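Local coordinates for THUMP domain-containing protein (Pyrococcus horikoshii, PDB 1VBK) that is of unknown function but probably binds RNA and ATP and may, like related ThiI-type proteins, act in tRNA thiolation or thiamine biosynthesis, at residues A[184-188]-A[189-193]; A[216-219]-A[220-223]; A[26-29]-A[30-34]; A[196-200]-A[201-205]; A[93-96]-A[97-101]. All coordinates share one frame; numbering follows the deposited sequence.

Contact 1: A[184-188]-A[189-193]; sequences GILHD and ELSAL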
loop_
_atom_site.group_PDB
_atom_site.type_symbol
_atom_site.label_atom_id
_atom_site.label_comp_id
_atom_site.label_asym_id
_atom_site.label_seq_id
_atom_site.Cartn_x
_atom_site.Cartn_y
_atom_site.Cartn_z
ATOM N N GLY A 184 -4.799 -10.705 6.526
ATOM C CA GLY A 184 -4.408 -11.580 7.610
ATOM C C GLY A 184 -4.978 -12.948 7.319
ATOM O O GLY A 184 -6.188 -13.089 7.153
ATOM N N ILE A 185 -4.114 -13.953 7.230
ATOM C CA ILE A 185 -4.586 -15.303 6.955
ATOM C C ILE A 185 -5.116 -15.860 8.267
ATOM O O ILE A 185 -4.347 -16.176 9.176
ATOM C CB ILE A 185 -3.455 -16.205 6.415
ATOM C CG1 ILE A 185 -2.803 -15.556 5.189
ATOM C CG2 ILE A 185 -4.019 -17.570 6.033
ATOM C CD1 ILE A 185 -3.767 -15.254 4.056
ATOM N N LEU A 186 -6.438 -15.978 8.347
ATOM C CA LEU A 186 -7.117 -16.452 9.550
ATOM C C LEU A 186 -7.595 -17.899 9.442
ATOM O O LEU A 186 -8.360 -18.242 8.538
ATOM C CB LEU A 186 -8.305 -15.529 9.838
ATOM C CG LEU A 186 -9.181 -15.745 11.072
ATOM C CD1 LEU A 186 -8.364 -15.562 12.338
ATOM C CD2 LEU A 186 -10.333 -14.753 11.040
ATOM N N HIS A 187 -7.161 -18.746 10.374
ATOM C CA HIS A 187 -7.560 -20.152 10.352
ATOM C C HIS A 187 -7.673 -20.783 11.739
ATOM O O HIS A 187 -8.219 -21.870 11.878
ATOM C CB HIS A 187 -6.575 -20.957 9.499
ATOM C CG HIS A 187 -5.188 -20.996 10.054
ATOM N ND1 HIS A 187 -4.775 -21.946 10.963
ATOM C CD2 HIS A 187 -4.126 -20.180 9.853
ATOM C CE1 HIS A 187 -3.517 -21.715 11.297
ATOM N NE2 HIS A 187 -3.100 -20.649 10.639
ATOM N N ASP A 188 -7.148 -20.111 12.758
ATOM C CA ASP A 188 -7.222 -20.624 14.122
ATOM C C ASP A 188 -7.039 -19.509 15.154
ATOM O O ASP A 188 -6.921 -18.337 14.799
ATOM C CB ASP A 188 -6.186 -21.739 14.332
ATOM C CG ASP A 188 -4.754 -21.237 14.282
ATOM O OD1 ASP A 188 -4.517 -20.106 13.808
ATOM O OD2 ASP A 188 -3.854 -21.992 14.713
ATOM N N GLU A 189 -7.028 -19.878 16.432
ATOM C CA GLU A 189 -6.881 -18.906 17.508
ATOM C C GLU A 189 -5.556 -18.153 17.448
ATOM O O GLU A 189 -5.513 -16.951 17.697
ATOM C CB GLU A 189 -7.025 -19.603 18.867
ATOM C CG GLU A 189 -8.369 -20.297 19.057
ATOM C CD GLU A 189 -8.507 -20.963 20.418
ATOM O OE1 GLU A 189 -7.684 -21.849 20.737
ATOM O OE2 GLU A 189 -9.441 -20.601 21.168
ATOM N N LEU A 190 -4.483 -18.863 17.114
ATOM C CA LEU A 190 -3.157 -18.259 17.021
ATOM C C LEU A 190 -3.075 -17.201 15.924
ATOM O O LEU A 190 -2.497 -16.132 16.127
ATOM C CB LEU A 190 -2.103 -19.336 16.757
ATOM C CG LEU A 190 -1.790 -20.289 17.911
ATOM C CD1 LEU A 190 -0.831 -21.370 17.441
ATOM C CD2 LEU A 190 -1.191 -19.505 19.064
ATOM N N SER A 191 -3.637 -17.506 14.759
ATOM C CA SER A 191 -3.615 -16.554 13.655
ATOM C C SER A 191 -4.523 -15.369 13.991
ATOM O O SER A 191 -4.295 -14.250 13.525
ATOM C CB SER A 191 -4.058 -17.229 12.345
ATOM O OG SER A 191 -5.309 -17.878 12.477
ATOM N N ALA A 192 -5.539 -15.613 14.814
ATOM C CA ALA A 192 -6.460 -14.551 15.216
ATOM C C ALA A 192 -5.730 -13.574 16.125
ATOM O O ALA A 192 -5.917 -12.360 16.019
ATOM C CB ALA A 192 -7.669 -15.139 15.934
ATOM N N LEU A 193 -4.893 -14.113 17.013
ATOM C CA LEU A 193 -4.108 -13.302 17.941
ATOM C C LEU A 193 -3.060 -12.519 17.160
ATOM O O LEU A 193 -2.739 -11.377 17.497
ATOM C CB LEU A 193 -3.418 -14.194 18.980
ATOM C CG LEU A 193 -2.506 -13.481 19.984
ATOM C CD1 LEU A 193 -3.299 -12.437 20.769
ATOM C CD2 LEU A 193 -1.893 -14.501 20.926
HETATM O O HOH W 1 -2.845 -14.176 10.974
HETATM O O HOH W 2 -4.590 -21.728 17.709
#
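Asp188 and Ser191 hold each other at the start of helix 189-200, just past strand 181-185. Among the polar contacts, Asp188 acts as N-cap: its OD1 accepts from Ser191 N at 2.9 Å, with the amide above the carboxylate plane. The carboxylate reaches forward over the first turn of the helix, CG standing between the backbone N and the carbonyl carbon (chi1 67°). Ser191 OG has two acceptors for its one proton, Asp188 OD1 at 2.7 Å and Asp188 O at 2.9 Å, and receives an almost straight bond (176°) from His187 N at 2.9 Å; the same hydroxyl lies over one face of the His187 ring, toward its rim. A water accepts from Leu190 N and donates weakly to Asp188 OD2. With an alanine in place of Asp188, Ser191 N would probably lose its cap and the serine hydroxyl one of its two acceptors.

Among the apolar contacts, Leu186 CD1 lies 3.7 Å from Ala192 CB, and the same leucine packs on Val220 and Trp224 of helix 215-228.

In PP-loop ATPases, to which ThiI is related, the nucleotide phosphates bind at such a strand-to-helix turn; here an aspartate and a serine engage two of its amides, which probably stiffens it.

Contact 2: A[216-219]-A[220-223]; sequences NLEK and VRSL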
loop_
_atom_site.group_PDB
_atom_site.type_symbol
_atom_site.label_atom_id
_atom_site.label_comp_id
_atom_site.label_asym_id
_atom_site.label_seq_id
_atom_site.Cartn_x
_atom_site.Cartn_y
_atom_site.Cartn_z
ATOM N N ASN A 216 -14.714 -25.760 9.577
ATOM C CA ASN A 216 -13.643 -24.931 10.109
ATOM C C ASN A 216 -13.921 -23.479 9.750
ATOM O O ASN A 216 -13.424 -22.564 10.409
ATOM C CB ASN A 216 -12.279 -25.353 9.557
ATOM C CG ASN A 216 -11.136 -24.566 10.182
ATOM O OD1 ASN A 216 -10.188 -24.177 9.496
ATOM N ND2 ASN A 216 -11.222 -24.324 11.484
ATOM N N LEU A 217 -14.723 -23.270 8.706
ATOM C CA LEU A 217 -15.073 -21.917 8.289
ATOM C C LEU A 217 -16.019 -21.323 9.321
ATOM O O LEU A 217 -15.920 -20.145 9.664
ATOM C CB LEU A 217 -15.752 -21.918 6.916
ATOM C CG LEU A 217 -16.313 -20.559 6.479
ATOM C CD1 LEU A 217 -15.227 -19.494 6.559
ATOM C CD2 LEU A 217 -16.864 -20.659 5.068
ATOM N N GLU A 218 -16.937 -22.152 9.809
ATOM C CA GLU A 218 -17.899 -21.722 10.815
ATOM C C GLU A 218 -17.094 -21.330 12.050
ATOM O O GLU A 218 -17.417 -20.365 12.743
ATOM C CB GLU A 218 -18.856 -22.870 11.152
ATOM C CG GLU A 218 -20.249 -22.418 11.559
ATOM C CD GLU A 218 -21.000 -21.751 10.415
ATOM O OE1 GLU A 218 -21.201 -22.413 9.372
ATOM O OE2 GLU A 218 -21.388 -20.569 10.557
ATOM N N LYS A 219 -16.039 -22.093 12.313
ATOM C CA LYS A 219 -15.156 -21.840 13.442
ATOM C C LYS A 219 -14.387 -20.540 13.213
ATOM O O LYS A 219 -14.145 -19.776 14.152
ATOM C CB LYS A 219 -14.182 -23.011 13.605
ATOM C CG LYS A 219 -12.925 -22.708 14.413
ATOM C CD LYS A 219 -13.236 -22.286 15.836
ATOM C CE LYS A 219 -11.949 -22.011 16.603
ATOM N NZ LYS A 219 -12.200 -21.585 18.010
ATOM N N VAL A 220 -14.010 -20.286 11.963
ATOM C CA VAL A 220 -13.278 -19.070 11.638
ATOM C C VAL A 220 -14.174 -17.841 11.726
ATOM O O VAL A 220 -13.750 -16.800 12.221
ATOM C CB VAL A 220 -12.649 -19.152 10.234
ATOM C CG1 VAL A 220 -12.063 -17.795 9.836
ATOM C CG2 VAL A 220 -11.554 -20.202 10.232
ATOM N N ARG A 221 -15.413 -17.957 11.256
ATOM C CA ARG A 221 -16.331 -16.827 11.322
ATOM C C ARG A 221 -16.538 -16.393 12.773
ATOM O O ARG A 221 -16.683 -15.204 13.054
ATOM C CB ARG A 221 -17.680 -17.175 10.683
ATOM C CG ARG A 221 -17.645 -17.275 9.160
ATOM C CD ARG A 221 -19.045 -17.452 8.588
ATOM N NE ARG A 221 -19.059 -17.590 7.131
ATOM C CZ ARG A 221 -18.678 -16.643 6.275
ATOM N NH1 ARG A 221 -18.242 -15.471 6.721
ATOM N NH2 ARG A 221 -18.745 -16.861 4.969
ATOM N N SER A 222 -16.545 -17.353 13.693
ATOM C CA SER A 222 -16.728 -17.026 15.101
ATOM C C SER A 222 -15.471 -16.347 15.647
ATOM O O SER A 222 -15.547 -15.515 16.550
ATOM C CB SER A 222 -17.068 -18.284 15.913
ATOM O OG SER A 222 -16.093 -19.297 15.743
ATOM N N LEU A 223 -14.315 -16.696 15.091
ATOM C CA LEU A 223 -13.064 -16.080 15.516
ATOM C C LEU A 223 -13.078 -14.630 15.047
ATOM O O LEU A 223 -12.702 -13.721 15.788
ATOM C CB LEU A 223 -11.863 -16.803 14.900
ATOM C CG LEU A 223 -11.553 -18.212 15.414
ATOM C CD1 LEU A 223 -10.375 -18.788 14.639
ATOM C CD2 LEU A 223 -11.233 -18.160 16.900
#
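The torsions of both residues bring Lys219 and Leu223 together: Lys219 sets CG roughly opposite its own backbone N and then bends at chi2 (61°), while Leu223 turns CG opposite its carbonyl carbon (chi1 -70°). The lysine stem therefore runs past the leucine at a slant, with Lys219 CE 3.9 Å from Leu223 CD2, and Leu223 CG comes to 3.3 Å from Lys219 O. That carbonyl is held twice. Ser222 OG donates to Lys219 O at 2.6 Å from above the carbonyl plane (40° out of it), and Leu223 N donates to the same Lys219 O at 3.2 Å from the same face. The serine hydroxyl is thus turned back onto its own helix.

The turn belongs to helix 215-228, the crossover of a beta-alpha-beta unit whose strands are 204-210 and 239-241. Val220 faces the sheet, packing on Tyr209 and on Leu186 and Leu238 beside it, and its CG2 comes as near as 3.0 Å to Asn216 O. Leu223 CD1 rests 3.5 Å from Asp188 C at the start of helix 189-200. Cutting Leu223 back to an alanine is likely to open a gap beside Asp188 and leave the Lys219 stem without the methyl it leans on.

Farther round the helix, Arg221 stretches out from CG to NE and slants across Leu217. Leu217 CD1 lies over one face of the guanidinium, toward its rim, and Leu217 CG approaches Arg221 NE at 4.1 Å.

Contact 3: A[26-29]-A[30-34]; sequences LMNN and IREAL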
loop_
_atom_site.group_PDB
_atom_site.type_symbol
_atom_site.label_atom_id
_atom_site.label_comp_id
_atom_site.label_asym_id
_atom_site.label_seq_id
_atom_site.Cartn_x
_atom_site.Cartn_y
_atom_site.Cartn_z
ATOM N N LEU A 26 -7.988 8.610 14.065
ATOM C CA LEU A 26 -8.481 8.143 15.361
ATOM C C LEU A 26 -9.931 8.590 15.586
ATOM O O LEU A 26 -10.752 7.816 16.080
ATOM C CB LEU A 26 -7.585 8.655 16.492
ATOM C CG LEU A 26 -7.995 8.314 17.933
ATOM C CD1 LEU A 26 -8.240 6.816 18.081
ATOM C CD2 LEU A 26 -6.892 8.773 18.885
ATOM N N MET A 27 -10.257 9.829 15.221
ATOM C CA MET A 27 -11.631 10.302 15.394
ATOM C C MET A 27 -12.567 9.510 14.492
ATOM O O MET A 27 -13.717 9.262 14.850
ATOM C CB MET A 27 -11.753 11.797 15.075
ATOM C CG MET A 27 -11.109 12.692 16.114
ATOM S SD MET A 27 -11.545 14.417 15.903
ATOM C CE MET A 27 -10.346 14.892 14.633
ATOM N N ASN A 28 -12.069 9.127 13.319
ATOM C CA ASN A 28 -12.858 8.343 12.369
ATOM C C ASN A 28 -13.222 7.003 12.998
ATOM O O ASN A 28 -14.370 6.570 12.949
ATOM C CB ASN A 28 -12.061 8.088 11.089
ATOM C CG ASN A 28 -12.773 7.138 10.143
ATOM O OD1 ASN A 28 -13.707 7.526 9.446
ATOM N ND2 ASN A 28 -12.346 5.882 10.133
ATOM N N ASN A 29 -12.229 6.349 13.592
ATOM C CA ASN A 29 -12.437 5.057 14.225
ATOM C C ASN A 29 -13.349 5.162 15.447
ATOM O O ASN A 29 -14.133 4.256 15.725
ATOM C CB ASN A 29 -11.082 4.448 14.601
ATOM C CG ASN A 29 -10.174 4.268 13.391
ATOM O OD1 ASN A 29 -10.639 4.311 12.245
ATOM N ND2 ASN A 29 -8.881 4.054 13.633
ATOM N N ILE A 30 -13.256 6.277 16.165
ATOM C CA ILE A 30 -14.091 6.503 17.340
ATOM C C ILE A 30 -15.546 6.657 16.890
ATOM O O ILE A 30 -16.460 6.110 17.510
ATOM C CB ILE A 30 -13.615 7.763 18.109
ATOM C CG1 ILE A 30 -12.297 7.440 18.833
ATOM C CG2 ILE A 30 -14.695 8.238 19.089
ATOM C CD1 ILE A 30 -11.618 8.630 19.473
ATOM N N ARG A 31 -15.761 7.399 15.807
ATOM C CA ARG A 31 -17.113 7.586 15.283
ATOM C C ARG A 31 -17.700 6.236 14.859
ATOM O O ARG A 31 -18.843 5.914 15.184
ATOM C CB ARG A 31 -17.101 8.526 14.076
ATOM C CG ARG A 31 -18.473 8.708 13.435
ATOM C CD ARG A 31 -18.383 9.522 12.155
ATOM N NE ARG A 31 -17.457 8.919 11.200
ATOM C CZ ARG A 31 -17.673 7.771 10.565
ATOM N NH1 ARG A 31 -18.794 7.089 10.773
ATOM N NH2 ARG A 31 -16.759 7.298 9.729
ATOM N N GLU A 32 -16.909 5.460 14.126
ATOM C CA GLU A 32 -17.342 4.148 13.658
ATOM C C GLU A 32 -17.732 3.244 14.821
ATOM O O GLU A 32 -18.736 2.537 14.753
ATOM C CB GLU A 32 -16.234 3.481 12.843
ATOM C CG GLU A 32 -16.098 4.008 11.428
ATOM C CD GLU A 32 -17.266 3.596 10.551
ATOM O OE1 GLU A 32 -17.500 2.374 10.415
ATOM O OE2 GLU A 32 -17.949 4.488 10.002
ATOM N N ALA A 33 -16.939 3.278 15.889
ATOM C CA ALA A 33 -17.207 2.459 17.067
ATOM C C ALA A 33 -18.518 2.828 17.755
ATOM O O ALA A 33 -19.332 1.956 18.063
ATOM C CB ALA A 33 -16.060 2.576 18.053
ATOM N N LEU A 34 -18.718 4.117 18.006
ATOM C CA LEU A 34 -19.933 4.578 18.670
ATOM C C LEU A 34 -21.182 4.329 17.819
ATOM O O LEU A 34 -22.222 3.910 18.335
ATOM C CB LEU A 34 -19.809 6.067 19.017
ATOM C CG LEU A 34 -18.704 6.400 20.037
ATOM C CD1 LEU A 34 -18.623 7.905 20.244
ATOM C CD2 LEU A 34 -18.994 5.709 21.355
HETATM O O HOH W 3 -14.759 9.898 9.793
#
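Asn28 OD1 takes two donors: a water at 2.6 Å and Arg31 NH2 at 3.1 Å, three residues on. The arginine N-H arrives from above the amide plane (46° out of it), and the amide and guanidinium planes stand 68° apart, so the two groups meet neither stacked nor coplanar. The same water accepts from Arg31 NE, lying in the guanidinium plane at its edge, and so closes a ring of bonds between the asparagine and the arginine. A bend at chi3 (56°) brings the guanidinium back to this spot. It also reaches Glu32, where Arg31 NH1 makes a salt bridge to Glu32 OE2 at 2.8 Å on the anti side of the carboxylate; NH2 adds a weak bond to that oxygen.

The other end of the Asn28 amide is fixed as well. Asn28 ND2 donates to Asn29 OD1 at 3.1 Å, and Asn29 ND2 in turn bonds to Ile176 O, which ties the row of polar groups to a distant part of the chain. Asn28 also packs on Arg252 of the second subunit.

On the apolar side, Leu26 CG meets Ile30 CD1 at 3.9 Å as the two side chains slant past each other, both resting on Ile51. The aliphatic side lies against strands 43-47 and 50-54 and the polar row runs along another flank: an amphipathic helix packed on a sheet, as in a ferredoxin-like domain.

Contact 4: A[196-200]-A[201-205]; sequences FLMMK and RGVEV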
loop_
_atom_site.group_PDB
_atom_site.type_symbol
_atom_site.label_atom_id
_atom_site.label_comp_id
_atom_site.label_asym_id
_atom_site.label_seq_id
_atom_site.Cartn_x
_atom_site.Cartn_y
_atom_site.Cartn_z
ATOM N N PHE A 196 -4.823 -9.622 15.755
ATOM C CA PHE A 196 -5.116 -8.666 16.814
ATOM C C PHE A 196 -3.880 -7.810 17.108
ATOM O O PHE A 196 -3.974 -6.587 17.212
ATOM C CB PHE A 196 -5.575 -9.415 18.077
ATOM C CG PHE A 196 -5.852 -8.519 19.256
ATOM C CD1 PHE A 196 -4.810 -8.041 20.046
ATOM C CD2 PHE A 196 -7.155 -8.146 19.571
ATOM C CE1 PHE A 196 -5.061 -7.201 21.133
ATOM C CE2 PHE A 196 -7.419 -7.305 20.656
ATOM C CZ PHE A 196 -6.366 -6.833 21.439
ATOM N N LEU A 197 -2.722 -8.454 17.222
ATOM C CA LEU A 197 -1.478 -7.747 17.510
ATOM C C LEU A 197 -1.094 -6.737 16.429
ATOM O O LEU A 197 -0.555 -5.672 16.731
ATOM C CB LEU A 197 -0.340 -8.751 17.708
ATOM C CG LEU A 197 -0.478 -9.676 18.924
ATOM C CD1 LEU A 197 0.573 -10.776 18.865
ATOM C CD2 LEU A 197 -0.340 -8.862 20.201
ATOM N N MET A 198 -1.374 -7.062 15.172
ATOM C CA MET A 198 -1.044 -6.155 14.075
ATOM C C MET A 198 -2.016 -4.977 13.994
ATOM O O MET A 198 -1.617 -3.860 13.662
ATOM C CB MET A 198 -1.016 -6.917 12.751
ATOM C CG MET A 198 0.104 -7.940 12.655
ATOM S SD MET A 198 1.728 -7.193 12.898
ATOM C CE MET A 198 1.909 -6.272 11.371
ATOM N N MET A 199 -3.289 -5.217 14.291
ATOM C CA MET A 199 -4.254 -4.126 14.275
ATOM C C MET A 199 -3.834 -3.116 15.350
ATOM O O MET A 199 -3.920 -1.900 15.151
ATOM C CB MET A 199 -5.666 -4.641 14.561
ATOM C CG MET A 199 -6.270 -5.439 13.417
ATOM S SD MET A 199 -8.022 -5.797 13.667
ATOM C CE MET A 199 -7.909 -7.307 14.595
ATOM N N LYS A 200 -3.360 -3.636 16.478
ATOM C CA LYS A 200 -2.910 -2.806 17.593
ATOM C C LYS A 200 -1.745 -1.913 17.168
ATOM O O LYS A 200 -1.526 -0.847 17.743
ATOM C CB LYS A 200 -2.491 -3.696 18.770
ATOM C CG LYS A 200 -1.995 -2.948 20.013
ATOM C CD LYS A 200 -1.668 -3.938 21.139
ATOM C CE LYS A 200 -1.082 -3.250 22.365
ATOM N NZ LYS A 200 0.226 -2.601 22.076
ATOM N N ARG A 201 -0.997 -2.353 16.161
ATOM C CA ARG A 201 0.130 -1.576 15.654
ATOM C C ARG A 201 -0.342 -0.627 14.546
ATOM O O ARG A 201 0.451 -0.138 13.738
ATOM C CB ARG A 201 1.226 -2.518 15.134
ATOM C CG ARG A 201 1.838 -3.399 16.224
ATOM C CD ARG A 201 2.776 -4.453 15.641
ATOM N NE ARG A 201 3.948 -3.875 14.988
ATOM C CZ ARG A 201 5.029 -3.437 15.631
ATOM N NH1 ARG A 201 5.097 -3.509 16.953
ATOM N NH2 ARG A 201 6.051 -2.937 14.949
ATOM N N GLY A 202 -1.648 -0.376 14.514
ATOM C CA GLY A 202 -2.218 0.535 13.533
ATOM C C GLY A 202 -2.462 0.005 12.133
ATOM O O GLY A 202 -2.727 0.779 11.214
ATOM N N VAL A 203 -2.388 -1.308 11.957
ATOM C CA VAL A 203 -2.600 -1.894 10.640
ATOM C C VAL A 203 -4.050 -2.271 10.373
ATOM O O VAL A 203 -4.688 -2.953 11.182
ATOM C CB VAL A 203 -1.733 -3.157 10.444
ATOM C CG1 VAL A 203 -1.999 -3.764 9.068
ATOM C CG2 VAL A 203 -0.254 -2.803 10.600
ATOM N N GLU A 204 -4.578 -1.810 9.245
ATOM C CA GLU A 204 -5.936 -2.158 8.862
ATOM C C GLU A 204 -5.806 -3.556 8.272
ATOM O O GLU A 204 -5.071 -3.758 7.301
ATOM C CB GLU A 204 -6.471 -1.197 7.800
ATOM C CG GLU A 204 -7.695 -1.728 7.079
ATOM C CD GLU A 204 -8.300 -0.726 6.119
ATOM O OE1 GLU A 204 -7.542 -0.092 5.353
ATOM O OE2 GLU A 204 -9.538 -0.584 6.128
ATOM N N VAL A 205 -6.511 -4.521 8.847
ATOM C CA VAL A 205 -6.408 -5.889 8.365
ATOM C C VAL A 205 -7.657 -6.448 7.699
ATOM O O VAL A 205 -8.766 -6.329 8.221
ATOM C CB VAL A 205 -6.008 -6.844 9.515
ATOM C CG1 VAL A 205 -5.906 -8.274 8.998
ATOM C CG2 VAL A 205 -4.675 -6.410 10.113
#
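Met198 O accepts from both Arg201 N and Val203 N, and the two donors come at it from opposite faces of its carbonyl plane. Arg201 N, 3.0 Å from Met198 O, stands steeply above that plane (72° out of it), while Val203 N is 3.2 Å from Met198 O and only modestly tilted. Beside this pair, Gly202 N donates to Met199 O at 2.8 Å.

The bonds from Val203 N to Met198 O and from Gly202 N to Met199 O make a Schellman motif with Gly202 as its C-prime residue. Its positive phi (80°) would press a CB against the preceding carbonyl O, which calls for glycine. The motif ends helix 189-200 and turns the chain into strand 204-210 of a beta-alpha-beta unit.

Apolar groups follow the reversal. Met198, bent at chi2 and chi3, lies side by side with Val203 and pointing the same way, its CE 4.2 Å from Val203 CG2; its SD also approaches Arg201 CD. Met199 crosses Val205 at about a right angle, Met199 CG lying 3.8 Å from Val205 CG2. A CA-H...O contact from Met199 CA to Val203 O, 3.3 Å long and nearly linear (167° at the hydrogen), further links the helix end to the departing chain. Lys200 is extended as far as a bend at chi4, and its NZ bonds to Tyr297 OH.

Contact 5: A[93-96]-A[97-101]; sequences LMFR and KKAKE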
loop_
_atom_site.group_PDB
_atom_site.type_symbol
_atom_site.label_atom_id
_atom_site.label_comp_id
_atom_site.label_asym_id
_atom_site.label_seq_id
_atom_site.Cartn_x
_atom_site.Cartn_y
_atom_site.Cartn_z
ATOM N N LEU A 93 -18.873 17.550 44.020
ATOM C CA LEU A 93 -20.015 16.743 43.602
ATOM C C LEU A 93 -19.557 15.370 43.111
ATOM O O LEU A 93 -20.116 14.330 43.485
ATOM C CB LEU A 93 -20.771 17.459 42.481
ATOM C CG LEU A 93 -22.007 16.752 41.922
ATOM C CD1 LEU A 93 -23.121 16.783 42.961
ATOM C CD2 LEU A 93 -22.465 17.450 40.642
ATOM N N MET A 94 -18.535 15.364 42.266
ATOM C CA MET A 94 -18.019 14.114 41.736
ATOM C C MET A 94 -17.272 13.306 42.790
ATOM O O MET A 94 -17.281 12.080 42.762
ATOM C CB MET A 94 -17.128 14.397 40.533
ATOM C CG MET A 94 -17.922 15.041 39.411
ATOM S SD MET A 94 -17.096 15.014 37.850
ATOM C CE MET A 94 -17.264 13.232 37.443
ATOM N N PHE A 95 -16.628 14.001 43.719
ATOM C CA PHE A 95 -15.900 13.329 44.787
ATOM C C PHE A 95 -16.896 12.564 45.644
ATOM O O PHE A 95 -16.667 11.407 45.999
ATOM C CB PHE A 95 -15.151 14.351 45.647
ATOM C CG PHE A 95 -14.470 13.753 46.853
ATOM C CD1 PHE A 95 -15.187 13.493 48.021
ATOM C CD2 PHE A 95 -13.117 13.439 46.815
ATOM C CE1 PHE A 95 -14.561 12.925 49.138
ATOM C CE2 PHE A 95 -12.481 12.874 47.920
ATOM C CZ PHE A 95 -13.207 12.616 49.087
ATOM N N ARG A 96 -18.008 13.216 45.972
ATOM C CA ARG A 96 -19.030 12.588 46.798
ATOM C C ARG A 96 -19.646 11.377 46.117
ATOM O O ARG A 96 -19.887 10.353 46.760
ATOM C CB ARG A 96 -20.093 13.622 47.185
ATOM C CG ARG A 96 -19.587 14.550 48.280
ATOM C CD ARG A 96 -20.453 15.770 48.514
ATOM N NE ARG A 96 -20.065 16.437 49.757
ATOM C CZ ARG A 96 -20.526 17.616 50.161
ATOM N NH1 ARG A 96 -21.397 18.282 49.419
ATOM N NH2 ARG A 96 -20.120 18.121 51.320
ATOM N N LYS A 97 -19.869 11.473 44.812
ATOM C CA LYS A 97 -20.439 10.352 44.082
ATOM C C LYS A 97 -19.489 9.161 44.160
ATOM O O LYS A 97 -19.906 8.037 44.428
ATOM C CB LYS A 97 -20.683 10.723 42.618
ATOM C CG LYS A 97 -21.148 9.543 41.780
ATOM C CD LYS A 97 -21.624 9.967 40.396
ATOM C CE LYS A 97 -21.955 8.748 39.548
ATOM N NZ LYS A 97 -22.897 7.830 40.261
ATOM N N LYS A 98 -18.204 9.416 43.931
ATOM C CA LYS A 98 -17.212 8.354 43.978
ATOM C C LYS A 98 -17.037 7.825 45.401
ATOM O O LYS A 98 -16.932 6.615 45.610
ATOM C CB LYS A 98 -15.876 8.865 43.445
ATOM C CG LYS A 98 -14.747 7.838 43.468
ATOM C CD LYS A 98 -14.963 6.706 42.477
ATOM C CE LYS A 98 -13.730 5.815 42.427
ATOM N NZ LYS A 98 -13.857 4.727 41.423
ATOM N N ALA A 99 -17.015 8.729 46.378
ATOM C CA ALA A 99 -16.843 8.326 47.771
ATOM C C ALA A 99 -17.954 7.378 48.203
ATOM O O ALA A 99 -17.715 6.431 48.953
ATOM C CB ALA A 99 -16.811 9.556 48.682
ATOM N N LYS A 100 -19.171 7.627 47.731
ATOM C CA LYS A 100 -20.290 6.763 48.088
ATOM C C LYS A 100 -20.024 5.358 47.554
ATOM O O LYS A 100 -20.296 4.366 48.234
ATOM C CB LYS A 100 -21.597 7.301 47.501
ATOM C CG LYS A 100 -22.808 6.465 47.871
ATOM C CD LYS A 100 -24.078 6.954 47.188
ATOM C CE LYS A 100 -25.277 6.099 47.591
ATOM N NZ LYS A 100 -26.513 6.469 46.843
ATOM N N GLU A 101 -19.486 5.277 46.340
ATOM C CA GLU A 101 -19.174 3.990 45.728
ATOM C C GLU A 101 -18.011 3.309 46.453
ATOM O O GLU A 101 -18.017 2.091 46.640
ATOM C CB GLU A 101 -18.834 4.177 44.246
ATOM C CG GLU A 101 -19.979 4.773 43.443
ATOM C CD GLU A 101 -19.590 5.119 42.017
ATOM O OE1 GLU A 101 -20.419 5.740 41.311
ATOM O OE2 GLU A 101 -18.462 4.770 41.600
#
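Phe95 and Ala99, one turn apart, make the side-chain contact that bridges this piece of helix 84-102. Phe95 sets its ring opposite its backbone N (chi1 175°), which swings it toward the following turn, and Phe95 CE1 comes to 4.1 Å from Ala99 CB, approaching obliquely. The backbone beneath is tight: Ala99 N donates to Phe95 O at 2.7 Å. Both residues pack on Ile150 of strand 150-157, and the phenylalanine ring also makes an edge-to-face contact with Phe109.

Around the rest of the turn the long side chains diverge. Arg96, stretched from CG to NE, leaves the helix altogether: NE forms a salt bridge with Glu139 and NH2 bonds to Asn138 O. Its carbonyl stays in the helix, where Lys100 N donates to Arg96 O at 3.0 Å. Lys97 is extended until a final bend at chi4 brings Lys97 NZ to Glu101 OE1, a long, weak salt bridge of 3.4 Å. Lys98 bends earlier, at chi2, and packs on Ile150 as well.

The chemistry divides accordingly: Phe95 and Ala99 lie against the sheet of the THUMP domain, while the charges of Arg96 and Lys97 each have an acidic mate, Glu139 and, more loosely, Glu101, which probably offset part of the positive charge on this helix.

Contacts 1, 2 and 4 belong to the ThiI-like part and follow the parallel sheet: contact 1 opens helix 189-200, contact 4 closes it, and contact 2 lies on the next helix. Contacts 1 and 2, with centres 10 Å apart, touch where Leu186 CD2 meets Val220 CG1 at 3.7 Å. Bound methylpentanediol, probably from the crystallisation liquor, lies about 3 Å from the Ala192 side chain and about 4 Å from that of Leu223, and may mark a pocket. Contacts 1 and 4 meet where Gly184 N lies 3.6 Å from Val205 CG1. Contact 3, on the ferredoxin-like domain, comes within about 7 Å of contact 4, nearest atoms, without touching. Contact 5, in the THUMP domain, is remote, its centre about 44 Å from that of contact 1.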